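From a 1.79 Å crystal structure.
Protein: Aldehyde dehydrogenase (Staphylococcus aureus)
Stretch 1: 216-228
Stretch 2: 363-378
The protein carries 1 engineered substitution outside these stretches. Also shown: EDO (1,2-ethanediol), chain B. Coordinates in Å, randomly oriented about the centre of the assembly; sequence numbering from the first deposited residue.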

ATOM      1  N   LEU A 216       6.561   0.223  -6.256  1.00 20.98           N
ATOM      2  CA  LEU A 216       7.142   0.128  -7.589  1.00 20.80           C
ATOM      3  C   LEU A 216       6.724   1.342  -8.406  1.00 23.28           C
ATOM      4  O   LEU A 216       5.527   1.582  -8.599  1.00 23.67           O
ATOM      5  CB  LEU A 216       6.708  -1.162  -8.290  1.00 18.60           C
ATOM      6  CG  LEU A 216       6.881  -2.485  -7.543  1.00 21.96           C
ATOM      7  CD1 LEU A 216       6.243  -3.613  -8.339  1.00 20.80           C
ATOM      8  CD2 LEU A 216       8.347  -2.787  -7.251  1.00 24.16           C
ATOM      9  N   GLU A 217       7.708   2.102  -8.879  1.00 20.76           N
ATOM     10  CA  GLU A 217       7.502   3.225  -9.790  1.00 19.99           C
ATOM     11  C   GLU A 217       8.037   2.794 -11.146  1.00 20.14           C
ATOM     12  O   GLU A 217       9.254   2.739 -11.340  1.00 21.55           O
ATOM     13  CB  GLU A 217       8.222   4.481  -9.287  1.00 22.25           C
ATOM     14  CG  GLU A 217       7.731   5.007  -7.949  1.00 23.99           C
ATOM     15  CD  GLU A 217       6.523   5.920  -8.067  1.00 28.08           C
ATOM     16  OE1 GLU A 217       6.171   6.304  -9.201  1.00 29.10           O
ATOM     17  OE2 GLU A 217       5.917   6.255  -7.023  1.00 24.56           O
ATOM     18  N   MET A 218       7.141   2.464 -12.070  1.00 21.39           N
ATOM     19  CA  MET A 218       7.615   1.917 -13.336  1.00 21.16           C
ATOM     20  C   MET A 218       7.247   2.817 -14.516  1.00 24.49           C
ATOM     21  O   MET A 218       7.375   4.044 -14.415  1.00 28.70           O
ATOM     22  CB  MET A 218       7.102   0.485 -13.507  1.00 20.78           C
ATOM     23  CG  MET A 218       7.712  -0.451 -12.450  1.00 22.71           C
ATOM     24  SD  MET A 218       7.087  -2.137 -12.321  1.00 26.31           S
ATOM     25  CE  MET A 218       5.356  -1.872 -11.962  1.00 23.95           C
ATOM     26  N   GLY A 219       6.822   2.235 -15.636  1.00 23.37           N
ATOM     27  CA  GLY A 219       6.818   2.967 -16.883  1.00 27.91           C
ATOM     28  C   GLY A 219       5.543   2.758 -17.686  1.00 29.12           C
ATOM     29  O   GLY A 219       4.467   2.482 -17.151  1.00 29.03           O
ATOM     30  N   GLY A 220       5.687   2.909 -18.992  1.00 25.25           N
ATOM     31  CA  GLY A 220       4.586   2.943 -19.925  1.00 22.34           C
ATOM     32  C   GLY A 220       4.794   4.083 -20.898  1.00 24.15           C
ATOM     33  O   GLY A 220       5.865   4.686 -20.948  1.00 23.27           O
ATOM     34  N   LYS A 221       3.759   4.383 -21.674  1.00 21.23           N
ATOM     35  CA  LYS A 221       3.813   5.450 -22.674  1.00 19.85           C
ATOM     36  C   LYS A 221       2.751   6.481 -22.299  1.00 18.19           C
ATOM     37  O   LYS A 221       1.555   6.255 -22.507  1.00 20.86           O
ATOM     38  CB  LYS A 221       3.616   4.884 -24.080  1.00 18.55           C
ATOM     39  CG  LYS A 221       4.728   3.915 -24.503  1.00 20.52           C
ATOM     40  CD  LYS A 221       4.415   3.198 -25.812  1.00 21.60           C
ATOM     41  CE  LYS A 221       4.423   4.148 -26.993  1.00 24.34           C
ATOM     42  NZ  LYS A 221       5.781   4.705 -27.256  1.00 20.58           N
ATOM     43  N   SER A 222       3.192   7.606 -21.735  1.00 18.70           N
ATOM     44  CA  SER A 222       2.276   8.632 -21.246  1.00 19.67           C
ATOM     45  C   SER A 222       1.686   9.414 -22.415  1.00 19.55           C
ATOM     46  O   SER A 222       2.438  10.046 -23.160  1.00 19.55           O
ATOM     47  CB  SER A 222       2.999   9.575 -20.292  1.00 18.96           C
ATOM     48  OG  SER A 222       3.513   8.890 -19.160  1.00 21.29           O
ATOM     49  N   PRO A 223       0.369   9.405 -22.606  1.00 20.07           N
ATOM     50  CA  PRO A 223      -0.224  10.130 -23.733  1.00 18.12           C
ATOM     51  C   PRO A 223      -0.531  11.581 -23.416  1.00 18.79           C
ATOM     52  O   PRO A 223      -0.840  11.946 -22.284  1.00 20.96           O
ATOM     53  CB  PRO A 223      -1.521   9.350 -23.993  1.00 21.56           C
ATOM     54  CG  PRO A 223      -1.914   8.835 -22.649  1.00 23.92           C
ATOM     55  CD  PRO A 223      -0.631   8.604 -21.875  1.00 20.69           C
ATOM     56  N   VAL A 224      -0.430  12.415 -24.446  1.00 19.73           N
ATOM     57  CA  VAL A 224      -0.942  13.781 -24.413  1.00 19.48           C
ATOM     58  C   VAL A 224      -2.086  13.847 -25.412  1.00 21.50           C
ATOM     59  O   VAL A 224      -1.897  13.539 -26.594  1.00 22.25           O
ATOM     60  CB  VAL A 224       0.141  14.820 -24.755  1.00 19.84           C
ATOM     61  CG1 VAL A 224      -0.445  16.234 -24.771  1.00 18.00           C
ATOM     62  CG2 VAL A 224       1.296  14.726 -23.783  1.00 20.50           C
ATOM     63  N   ILE A 225      -3.278  14.204 -24.935  1.00 18.72           N
ATOM     64  CA  ILE A 225      -4.413  14.488 -25.807  1.00 18.78           C
ATOM     65  C   ILE A 225      -4.464  15.991 -26.019  1.00 19.00           C
ATOM     66  O   ILE A 225      -4.439  16.759 -25.050  1.00 23.28           O
ATOM     67  CB  ILE A 225      -5.739  13.971 -25.220  1.00 18.73           C
ATOM     68  CG1 ILE A 225      -5.651  12.493 -24.863  1.00 22.64           C
ATOM     69  CG2 ILE A 225      -6.864  14.159 -26.229  1.00 18.64           C
ATOM     70  CD1 ILE A 225      -6.707  12.028 -23.870  1.00 28.21           C
ATOM     71  N   VAL A 226      -4.510  16.408 -27.279  1.00 18.84           N
ATOM     72  CA  VAL A 226      -4.666  17.806 -27.659  1.00 22.13           C
ATOM     73  C   VAL A 226      -5.930  17.862 -28.503  1.00 22.11           C
ATOM     74  O   VAL A 226      -5.920  17.439 -29.664  1.00 24.78           O
ATOM     75  CB  VAL A 226      -3.453  18.342 -28.432  1.00 21.08           C
ATOM     76  CG1 VAL A 226      -3.686  19.788 -28.880  1.00 19.31           C
ATOM     77  CG2 VAL A 226      -2.188  18.220 -27.600  1.00 20.09           C
ATOM     78  N   ASP A 227      -7.025  18.353 -27.927  1.00 21.79           N
ATOM     79  CA  ASP A 227      -8.270  18.402 -28.675  1.00 21.80           C
ATOM     80  C   ASP A 227      -8.415  19.733 -29.407  1.00 21.20           C
ATOM     81  O   ASP A 227      -7.571  20.626 -29.300  1.00 20.97           O
ATOM     82  CB  ASP A 227      -9.470  18.088 -27.762  1.00 23.46           C
ATOM     83  CG  ASP A 227      -9.940  19.255 -26.892  1.00 25.18           C
ATOM     84  OD1 ASP A 227      -9.515  20.420 -27.062  1.00 24.97           O
ATOM     85  OD2 ASP A 227     -10.786  18.984 -26.016  1.00 27.54           O
ATOM     86  N   GLU A 228      -9.502  19.851 -30.173  1.00 19.37           N
ATOM     87  CA  GLU A 228      -9.665  20.964 -31.100  1.00 22.34           C
ATOM     88  C   GLU A 228      -9.907  22.299 -30.408  1.00 20.63           C
ATOM     89  O   GLU A 228      -9.850  23.335 -31.080  1.00 23.36           O
ATOM     90  CB  GLU A 228     -10.806  20.665 -32.073  1.00 25.19           C
ATOM     91  CG  GLU A 228     -12.158  20.398 -31.423  1.00 29.52           C
ATOM     92  CD  GLU A 228     -12.382  18.930 -31.107  1.00 32.45           C
ATOM     93  OE1 GLU A 228     -11.416  18.253 -30.698  1.00 33.23           O
ATOM     94  OE2 GLU A 228     -13.525  18.450 -31.275  1.00 34.20           O
ATOM     95  N   PHE A 363      -8.120   4.303 -27.840  1.00 27.35           N
ATOM     96  CA  PHE A 363      -6.707   4.053 -28.108  1.00 27.93           C
ATOM     97  C   PHE A 363      -5.920   3.900 -26.812  1.00 26.79           C
ATOM     98  O   PHE A 363      -5.153   2.945 -26.642  1.00 25.54           O
ATOM     99  CB  PHE A 363      -6.137   5.193 -28.957  1.00 29.52           C
ATOM    100  CG  PHE A 363      -4.731   4.948 -29.453  1.00 28.61           C
ATOM    101  CD1 PHE A 363      -3.632   5.233 -28.655  1.00 26.48           C
ATOM    102  CD2 PHE A 363      -4.510   4.458 -30.730  1.00 30.64           C
ATOM    103  CE1 PHE A 363      -2.346   5.015 -29.115  1.00 27.92           C
ATOM    104  CE2 PHE A 363      -3.225   4.240 -31.195  1.00 28.19           C
ATOM    105  CZ  PHE A 363      -2.143   4.519 -30.387  1.00 27.92           C
ATOM    106  N   ILE A 364      -6.098   4.840 -25.882  1.00 25.40           N
ATOM    107  CA  ILE A 364      -5.338   4.819 -24.634  1.00 25.54           C
ATOM    108  C   ILE A 364      -5.771   3.647 -23.757  1.00 25.48           C
ATOM    109  O   ILE A 364      -4.938   2.998 -23.109  1.00 23.20           O
ATOM    110  CB  ILE A 364      -5.479   6.171 -23.904  1.00 25.97           C
ATOM    111  CG1 ILE A 364      -4.892   7.295 -24.757  1.00 23.66           C
ATOM    112  CG2 ILE A 364      -4.829   6.131 -22.521  1.00 23.76           C
ATOM    113  CD1 ILE A 364      -5.326   8.689 -24.332  1.00 24.14           C
ATOM    114  N   HIS A 365      -7.072   3.346 -23.731  1.00 24.89           N
ATOM    115  CA  HIS A 365      -7.566   2.267 -22.886  1.00 29.88           C
ATOM    116  C   HIS A 365      -7.145   0.889 -23.388  1.00 30.46           C
ATOM    117  O   HIS A 365      -7.171  -0.072 -22.611  1.00 33.87           O
ATOM    118  CB  HIS A 365      -9.091   2.347 -22.777  1.00 36.53           C
ATOM    119  CG  HIS A 365      -9.648   1.644 -21.577  1.00 43.10           C
ATOM    120  ND1 HIS A 365      -9.788   0.275 -21.513  1.00 43.39           N
ATOM    121  CD2 HIS A 365     -10.090   2.123 -20.390  1.00 44.37           C
ATOM    122  CE1 HIS A 365     -10.297  -0.058 -20.340  1.00 43.19           C
ATOM    123  NE2 HIS A 365     -10.488   1.045 -19.639  1.00 45.69           N
ATOM    124  N   GLN A 366      -6.754   0.766 -24.660  1.00 29.70           N
ATOM    125  CA  GLN A 366      -6.270  -0.509 -25.181  1.00 31.84           C
ATOM    126  C   GLN A 366      -4.863  -0.846 -24.712  1.00 29.99           C
ATOM    127  O   GLN A 366      -4.431  -1.991 -24.881  1.00 31.60           O
ATOM    128  CB  GLN A 366      -6.294  -0.506 -26.711  1.00 36.29           C
ATOM    129  CG  GLN A 366      -7.678  -0.538 -27.323  1.00 42.65           C
ATOM    130  CD  GLN A 366      -7.654  -0.938 -28.784  1.00 46.91           C
ATOM    131  OE1 GLN A 366      -6.763  -0.538 -29.533  1.00 49.07           O
ATOM    132  NE2 GLN A 366      -8.638  -1.728 -29.197  1.00 49.10           N
ATOM    133  N   ARG A 367      -4.145   0.109 -24.145  1.00 26.70           N
ATOM    134  CA  ARG A 367      -2.759  -0.035 -23.738  1.00 24.92           C
ATOM    135  C   ARG A 367      -2.644  -0.011 -22.218  1.00 24.49           C
ATOM    136  O   ARG A 367      -3.594   0.352 -21.517  1.00 25.47           O
ATOM    137  CB  ARG A 367      -1.922   1.084 -24.372  1.00 25.25           C
ATOM    138  CG  ARG A 367      -1.898   1.010 -25.893  1.00 28.38           C
ATOM    139  CD  ARG A 367      -1.406   2.296 -26.530  1.00 29.72           C
ATOM    140  NE  ARG A 367      -1.135   2.114 -27.953  1.00 33.44           N
ATOM    141  CZ  ARG A 367       0.065   1.848 -28.461  1.00 35.38           C
ATOM    142  NH1 ARG A 367       0.211   1.696 -29.770  1.00 37.69           N
ATOM    143  NH2 ARG A 367       1.119   1.737 -27.664  1.00 31.80           N
ATOM    144  N   PRO A 368      -1.497  -0.425 -21.666  1.00 24.70           N
ATOM    145  CA  PRO A 368      -1.354  -0.431 -20.204  1.00 23.24           C
ATOM    146  C   PRO A 368      -1.557   0.954 -19.610  1.00 21.55           C
ATOM    147  O   PRO A 368      -1.248   1.972 -20.232  1.00 21.10           O
ATOM    148  CB  PRO A 368       0.082  -0.924 -19.988  1.00 24.70           C
ATOM    149  CG  PRO A 368       0.409  -1.685 -21.214  1.00 24.87           C
ATOM    150  CD  PRO A 368      -0.316  -1.006 -22.332  1.00 26.18           C
ATOM    151  N   LYS A 369      -2.092   0.977 -18.395  1.00 20.68           N
ATOM    152  CA  LYS A 369      -2.329   2.228 -17.689  1.00 19.55           C
ATOM    153  C   LYS A 369      -1.017   2.984 -17.512  1.00 21.17           C
ATOM    154  O   LYS A 369      -0.091   2.463 -16.871  1.00 21.57           O
ATOM    155  CB  LYS A 369      -2.976   1.959 -16.334  1.00 20.98           C
ATOM    156  CG  LYS A 369      -4.303   1.222 -16.426  1.00 23.78           C
ATOM    157  CD  LYS A 369      -4.863   0.905 -15.051  1.00 25.71           C
ATOM    158  CE  LYS A 369      -6.252   0.294 -15.149  1.00 22.34           C
ATOM    159  NZ  LYS A 369      -6.750  -0.149 -13.818  1.00 23.49           N
ATOM    160  N   PRO A 370      -0.888   4.188 -18.058  1.00 22.38           N
ATOM    161  CA  PRO A 370       0.399   4.882 -18.027  1.00 20.54           C
ATOM    162  C   PRO A 370       0.622   5.618 -16.713  1.00 17.34           C
ATOM    163  O   PRO A 370      -0.309   5.915 -15.963  1.00 20.75           O
ATOM    164  CB  PRO A 370       0.289   5.865 -19.197  1.00 23.28           C
ATOM    165  CG  PRO A 370      -1.170   6.181 -19.258  1.00 23.31           C
ATOM    166  CD  PRO A 370      -1.912   4.945 -18.801  1.00 22.13           C
ATOM    167  N   LEU A 371       1.900   5.908 -16.450  1.00 17.16           N
ATOM    168  CA  LEU A 371       2.261   6.630 -15.234  1.00 20.29           C
ATOM    169  C   LEU A 371       1.664   8.027 -15.227  1.00 22.42           C
ATOM    170  O   LEU A 371       1.262   8.533 -14.174  1.00 21.36           O
ATOM    171  CB  LEU A 371       3.781   6.699 -15.094  1.00 23.62           C
ATOM    172  CG  LEU A 371       4.332   7.400 -13.848  1.00 26.76           C
ATOM    173  CD1 LEU A 371       3.586   6.983 -12.598  1.00 26.39           C
ATOM    174  CD2 LEU A 371       5.806   7.096 -13.700  1.00 29.16           C
ATOM    175  N   SER A 372       1.598   8.671 -16.388  1.00 21.34           N
ATOM    176  CA  SER A 372       1.000   9.991 -16.464  1.00 21.41           C
ATOM    177  C   SER A 372       0.141  10.102 -17.713  1.00 20.18           C
ATOM    178  O   SER A 372       0.289   9.340 -18.670  1.00 18.68           O
ATOM    179  CB  SER A 372       2.060  11.100 -16.432  1.00 21.90           C
ATOM    180  OG  SER A 372       2.828  11.116 -17.615  1.00 22.89           O
ATOM    181  N   LEU A 373      -0.788  11.054 -17.671  1.00 15.66           N
ATOM    182  CA  LEU A 373      -1.605  11.413 -18.820  1.00 17.52           C
ATOM    183  C   LEU A 373      -1.823  12.916 -18.797  1.00 19.21           C
ATOM    184  O   LEU A 373      -2.003  13.505 -17.729  1.00 21.20           O
ATOM    185  CB  LEU A 373      -2.954  10.684 -18.824  1.00 19.72           C
ATOM    186  CG  LEU A 373      -3.911  10.986 -19.988  1.00 21.86           C
ATOM    187  CD1 LEU A 373      -4.678   9.740 -20.404  1.00 23.27           C
ATOM    188  CD2 LEU A 373      -4.881  12.107 -19.630  1.00 23.84           C
ATOM    189  N   TYR A 374      -1.818  13.527 -19.978  1.00 18.62           N
ATOM    190  CA  TYR A 374      -2.030  14.960 -20.106  1.00 20.58           C
ATOM    191  C   TYR A 374      -3.121  15.227 -21.128  1.00 20.70           C
ATOM    192  O   TYR A 374      -3.210  14.546 -22.152  1.00 20.56           O
ATOM    193  CB  TYR A 374      -0.735  15.673 -20.495  1.00 18.64           C
ATOM    194  CG  TYR A 374       0.430  15.292 -19.610  1.00 19.82           C
ATOM    195  CD1 TYR A 374       0.526  15.779 -18.315  1.00 20.92           C
ATOM    196  CD2 TYR A 374       1.425  14.430 -20.064  1.00 21.57           C
ATOM    197  CE1 TYR A 374       1.582  15.424 -17.491  1.00 21.11           C
ATOM    198  CE2 TYR A 374       2.485  14.075 -19.249  1.00 22.89           C
ATOM    199  CZ  TYR A 374       2.561  14.575 -17.967  1.00 22.87           C
ATOM    200  OH  TYR A 374       3.618  14.219 -17.161  1.00 21.25           O
ATOM    201  N   LEU A 375      -3.957  16.217 -20.834  1.00 19.26           N
ATOM    202  CA  LEU A 375      -5.004  16.662 -21.741  1.00 21.24           C
ATOM    203  C   LEU A 375      -4.917  18.168 -21.891  1.00 22.00           C
ATOM    204  O   LEU A 375      -4.895  18.891 -20.892  1.00 20.60           O
ATOM    205  CB  LEU A 375      -6.395  16.268 -21.236  1.00 22.72           C
ATOM    206  CG  LEU A 375      -7.548  16.953 -21.974  1.00 20.72           C
ATOM    207  CD1 LEU A 375      -7.626  16.481 -23.419  1.00 19.76           C
ATOM    208  CD2 LEU A 375      -8.864  16.721 -21.259  1.00 21.55           C
ATOM    209  N   PHE A 376      -4.859  18.634 -23.134  1.00 20.80           N
ATOM    210  CA  PHE A 376      -4.916  20.055 -23.443  1.00 20.31           C
ATOM    211  C   PHE A 376      -6.261  20.340 -24.087  1.00 21.50           C
ATOM    212  O   PHE A 376      -6.562  19.820 -25.169  1.00 21.72           O
ATOM    213  CB  PHE A 376      -3.754  20.483 -24.342  1.00 18.72           C
ATOM    214  CG  PHE A 376      -2.447  20.575 -23.610  1.00 21.53           C
ATOM    215  CD1 PHE A 376      -1.641  19.462 -23.470  1.00 19.48           C
ATOM    216  CD2 PHE A 376      -2.051  21.763 -23.018  1.00 20.25           C
ATOM    217  CE1 PHE A 376      -0.445  19.536 -22.775  1.00 19.15           C
ATOM    218  CE2 PHE A 376      -0.857  21.843 -22.325  1.00 19.04           C
ATOM    219  CZ  PHE A 376      -0.053  20.728 -22.203  1.00 20.15           C
ATOM    220  N   SER A 377      -7.069  21.144 -23.401  1.00 22.82           N
ATOM    221  CA  SER A 377      -8.444  21.401 -23.791  1.00 24.34           C
ATOM    222  C   SER A 377      -8.948  22.608 -23.025  1.00 22.92           C
ATOM    223  O   SER A 377      -8.532  22.849 -21.890  1.00 21.36           O
ATOM    224  CB  SER A 377      -9.338  20.183 -23.511  1.00 23.57           C
ATOM    225  OG  SER A 377     -10.694  20.441 -23.845  1.00 23.31           O
ATOM    226  N   GLU A 378      -9.835  23.364 -23.665  1.00 23.96           N
ATOM    227  CA  GLU A 378     -10.600  24.404 -22.999  1.00 23.63           C
ATOM    228  C   GLU A 378     -12.028  23.958 -22.727  1.00 26.91           C
ATOM    229  O   GLU A 378     -12.852  24.756 -22.265  1.00 29.47           O
ATOM    230  CB  GLU A 378     -10.579  25.682 -23.838  1.00 24.24           C
ATOM    231  CG  GLU A 378      -9.174  26.210 -24.108  1.00 24.01           C
ATOM    232  CD  GLU A 378      -8.435  26.557 -22.837  1.00 28.64           C
ATOM    233  OE1 GLU A 378      -9.097  27.025 -21.890  1.00 31.53           O
ATOM    234  OE2 GLU A 378      -7.202  26.364 -22.783  1.00 25.38           O
TER
HETATM  235  C1  EDO B 501      -7.581  27.785 -19.399  1.00 31.54           C
HETATM  236  O1  EDO B 501      -7.184  26.411 -19.466  1.00 32.61           O
HETATM  237  C2  EDO B 501      -8.967  27.899 -18.782  1.00 32.55           C
HETATM  238  O2  EDO B 501      -8.951  28.952 -17.814  1.00 28.33           O
HETATM  239  O   HOH W   1       2.152   1.484 -18.265  1.00 21.78           O
HETATM  240  O   HOH W   2       1.463   2.682 -20.768  1.00 23.69           O
HETATM  241  O   HOH W   3       3.711   6.063 -18.689  1.00 24.60           O

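The apolar centre of this contact is built around Pro-223 and Ile-225, two positions apart on one strand. Each loses 88 Å² to the other stretch, the largest shares in the interface. CD1 of Ile-225 meets CD1 of Ile-364 at 3.6 Å. CG of Pro-223 reaches the same methyl, CD1 of Ile-364, at 3.8 Å. Ile-364 comes from the helical part of the second stretch, and its CA-to-CB bond points toward the first. Its m, t rotamer carries CD1 into the gap, so one long branched side chain touches both residues.

Leucines from the second strand add to this cluster. CD1 of Leu-373 lies 3.7 Å from CG of Pro-223. CD1 of Leu-375 lies 3.6 Å from CB of Ile-225; its t, p rotamer brings the end of the side chain nearer to the first stretch. CG of Pro-370 lies 3.6 Å from CD of Pro-223. Both rings are compact and apolar, which suits this close fit.

The other face of the sheet carries Val-224, Val-226, Tyr-374 and Phe-376. Val-224 touches both aromatic residues. Its CG2 is 3.7 Å from CD2 of Tyr-374, and its CG1 is 3.7 Å from CD1 of Phe-376, at the edge of that ring. The two branches of one valine thus serve two rings. All four residues are buried.

The backbone joins these faces. Strands 223-226 and 372-376 run parallel, with an angle of 11° between their directions. The N of Tyr-374 donates to the O of Pro-223 at 3.0 Å. The N of Ile-225 donates to the O of Tyr-374 at 2.8 Å. The N of Phe-376 donates to the O of Ile-225 at 2.7 Å, and the N of Asp-227 to the O of Phe-376 at 3.2 Å. Proline has no amide hydrogen, but Pro-223 needs only its carbonyl for this ladder. Its CD instead sits 3.4 Å from the O of Ser-372.

Polar side chains fasten the two ends. At one, OG of Ser-377 donates to OD2 of Asp-227 at 2.6 Å. The p rotamer of Asp-227 brings its carboxylate nearer to the serine. At the other, OG of Ser-222 and OG of Ser-372 share a hydrogen bond of 2.8 Å. Both residues are buried. Their CA-to-CB bonds point sideways, and the short side chains let the two OG atoms meet beside the backbones.

Beyond the serines, water bridges the loops. Water 3 lies 2.9 Å from OG of Ser-222 and accepts from the N of Leu-371 at 2.9 Å. Water 1 donates to the O of Gly-219 and the O of Lys-369, both at 2.8 Å. Water 2 accepts from the N of Lys-221 at 3.0 Å and donates to the O of Pro-368 at 2.9 Å. Gly-220 has backbone angles that call for glycine. A CB there would also lie 3.6 Å from CA of Pro-370.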